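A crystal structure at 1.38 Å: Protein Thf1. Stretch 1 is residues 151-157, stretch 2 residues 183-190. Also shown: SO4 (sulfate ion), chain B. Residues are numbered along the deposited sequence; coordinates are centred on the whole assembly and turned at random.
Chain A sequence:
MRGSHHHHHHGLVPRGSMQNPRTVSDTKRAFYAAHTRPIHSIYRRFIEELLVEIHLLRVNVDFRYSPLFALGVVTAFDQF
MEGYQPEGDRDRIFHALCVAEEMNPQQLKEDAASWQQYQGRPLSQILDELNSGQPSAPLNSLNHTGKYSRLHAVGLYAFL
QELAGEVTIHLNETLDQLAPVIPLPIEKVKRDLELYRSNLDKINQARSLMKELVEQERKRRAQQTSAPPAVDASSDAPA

Stretch 1, residues 151-157: LHAVGLY
Stretch 2 183-190: PLPIEKVK

The two stretches meet in a small, wholly apolar contact between a helix and the loop and helix start that cross it nearly at right angles, burying 238 Å² in total with no hydrogen bond across it. Residues 151-157 are helical throughout (phi/psi near -60/-43), held by i to i+4 bonds such as L156 N to H152 O, 2.9 Å. In the second stretch, P183 (-85/-7), L184 (-57/136) and P185 (-81/97) lead into a helix from I186; P185 is its N-cap, and its O accepts V189 N at 3.0 Å. The axes cross at -82° and approach to 9.4 Å. The backbones come nearest at A153 and V189, whose CA atoms lie 5.0 Å apart; the small A153 side chain points sideways, its CB 3.9 Å from V189 CG1 (V189 chi1 t). L156 (chi1 t, chi2 p) points toward the second stretch, and its CD2 gathers three partners: V189 CG1 at 3.9 Å, L184 CD2 at 4.1 Å and I186 CD1 at 4.2 Å. These methyls meet at van der Waals distance, so dispersion and water exclusion hold them. L184 is t, p and I186 m, m. H152 (chi1 m, chi2 121°) points toward stretch 2 and offers its CB, 4.2 Å from L184 CD1, while its ring turns aside from L184. Charged groups stay outside: K188 (m, t, t, t) donates from NZ to sulfate O1 at 2.6 Å, and K190 NZ forms a weakly hydrogen-bonded salt bridge with E187 OE2 at 3.4 Å.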

# COMPACT_ATOMS: atom_id res chain seq x y z
N LEU A 151 -5.10 1.19 -2.49
CA LEU A 151 -3.76 1.09 -1.88
C LEU A 151 -3.49 2.11 -0.79
O LEU A 151 -2.73 1.80 0.13
CB LEU A 151 -2.68 1.06 -2.98
CG LEU A 151 -2.65 -0.13 -3.93
CD1 LEU A 151 -1.88 0.18 -5.18
CD2 LEU A 151 -2.12 -1.30 -3.18
N HIS A 152 -4.09 3.29 -0.91
CA HIS A 152 -3.90 4.24 0.17
C HIS A 152 -4.66 3.81 1.44
O HIS A 152 -4.16 4.04 2.54
CB HIS A 152 -4.51 5.57 -0.27
CG HIS A 152 -3.77 6.21 -1.39
ND1 HIS A 152 -4.39 6.48 -2.58
CD2 HIS A 152 -2.49 6.67 -1.45
CE1 HIS A 152 -3.47 7.11 -3.33
NE2 HIS A 152 -2.30 7.21 -2.69
N ALA A 153 -5.78 3.10 1.29
CA ALA A 153 -6.48 2.47 2.43
C ALA A 153 -5.63 1.41 3.12
O ALA A 153 -5.50 1.35 4.30
CB ALA A 153 -7.84 1.92 2.08
N VAL A 154 -5.00 0.54 2.30
CA VAL A 154 -4.11 -0.49 2.80
C VAL A 154 -2.97 0.16 3.56
O VAL A 154 -2.57 -0.28 4.64
CB VAL A 154 -3.68 -1.47 1.69
CG1 VAL A 154 -2.66 -2.47 2.24
CG2 VAL A 154 -4.91 -2.19 1.10
N GLY A 155 -2.37 1.17 2.96
CA GLY A 155 -1.31 1.89 3.61
C GLY A 155 -1.75 2.48 4.99
O GLY A 155 -0.99 2.41 5.96
N LEU A 156 -2.94 3.13 5.00
CA LEU A 156 -3.44 3.68 6.27
C LEU A 156 -3.53 2.58 7.34
O LEU A 156 -3.09 2.77 8.45
CB LEU A 156 -4.77 4.37 6.07
CG LEU A 156 -5.41 4.95 7.29
CD1 LEU A 156 -4.60 6.07 7.92
CD2 LEU A 156 -6.82 5.36 7.09
N TYR A 157 -4.08 1.43 6.99
CA TYR A 157 -4.20 0.34 7.94
C TYR A 157 -2.86 -0.11 8.47
O TYR A 157 -2.69 -0.33 9.69
CB TYR A 157 -4.96 -0.81 7.26
CG TYR A 157 -5.17 -1.93 8.25
CD1 TYR A 157 -6.17 -1.93 9.18
CD2 TYR A 157 -4.39 -3.07 8.15
CE1 TYR A 157 -6.39 -3.05 9.97
CE2 TYR A 157 -4.57 -4.18 8.97
CZ TYR A 157 -5.56 -4.13 9.90
OH TYR A 157 -5.76 -5.26 10.69
N PRO A 183 -8.27 14.60 4.81
CA PRO A 183 -9.04 14.65 3.58
C PRO A 183 -9.10 13.32 2.86
O PRO A 183 -9.81 13.20 1.84
CB PRO A 183 -8.34 15.74 2.75
CG PRO A 183 -6.95 15.70 3.26
CD PRO A 183 -7.01 15.37 4.68
N LEU A 184 -8.34 12.33 3.34
CA LEU A 184 -8.47 11.01 2.77
C LEU A 184 -9.94 10.59 2.92
O LEU A 184 -10.54 10.78 3.96
CB LEU A 184 -7.49 10.07 3.49
CG LEU A 184 -7.16 8.76 2.98
CD1 LEU A 184 -6.43 8.73 1.69
CD2 LEU A 184 -6.44 7.98 4.02
N PRO A 185 -10.57 10.00 1.89
CA PRO A 185 -12.04 9.74 1.99
C PRO A 185 -12.33 8.49 2.79
O PRO A 185 -12.27 7.31 2.36
CB PRO A 185 -12.43 9.55 0.52
CG PRO A 185 -11.17 9.00 -0.10
CD PRO A 185 -10.07 9.73 0.55
N ILE A 186 -12.62 8.73 4.06
CA ILE A 186 -12.72 7.64 5.03
C ILE A 186 -13.90 6.65 4.69
O ILE A 186 -13.77 5.46 4.98
CB ILE A 186 -12.82 8.18 6.50
CG1 ILE A 186 -11.42 8.68 6.98
CG2 ILE A 186 -13.21 7.11 7.47
CD1 ILE A 186 -10.32 7.64 7.07
N GLU A 187 -14.97 7.09 4.03
CA GLU A 187 -15.99 6.09 3.69
C GLU A 187 -15.51 5.07 2.66
O GLU A 187 -15.85 3.89 2.71
CB GLU A 187 -17.37 6.68 3.28
CG GLU A 187 -18.13 7.40 4.45
CD GLU A 187 -18.38 6.47 5.68
OE1 GLU A 187 -19.13 5.46 5.49
OE2 GLU A 187 -17.82 6.77 6.80
N LYS A 188 -14.70 5.54 1.70
CA LYS A 188 -14.02 4.64 0.78
C LYS A 188 -12.95 3.80 1.42
O LYS A 188 -12.85 2.60 1.13
CB LYS A 188 -13.36 5.48 -0.34
CG LYS A 188 -14.35 6.23 -1.17
CD LYS A 188 -13.61 6.91 -2.33
CE LYS A 188 -14.62 7.61 -3.17
NZ LYS A 188 -14.04 8.22 -4.35
N VAL A 189 -12.23 4.34 2.41
CA VAL A 189 -11.31 3.55 3.19
C VAL A 189 -12.02 2.38 3.88
O VAL A 189 -11.52 1.25 3.88
CB VAL A 189 -10.51 4.40 4.17
CG1 VAL A 189 -9.69 3.59 5.13
CG2 VAL A 189 -9.61 5.39 3.44
N LYS A 190 -13.15 2.65 4.55
CA LYS A 190 -13.88 1.58 5.24
C LYS A 190 -14.21 0.48 4.24
O LYS A 190 -14.06 -0.70 4.54
CB LYS A 190 -15.15 2.18 5.89
CG LYS A 190 -14.81 3.01 7.15
CD LYS A 190 -16.13 3.55 7.67
CE LYS A 190 -15.88 4.47 8.86
NZ LYS A 190 -17.11 4.85 9.48
S SO4 B . -13.28 5.02 -6.08
O1 SO4 B . -12.84 6.45 -5.91
O2 SO4 B . -14.58 4.86 -5.35
O3 SO4 B . -12.20 4.18 -5.48
O4 SO4 B . -13.52 4.61 -7.45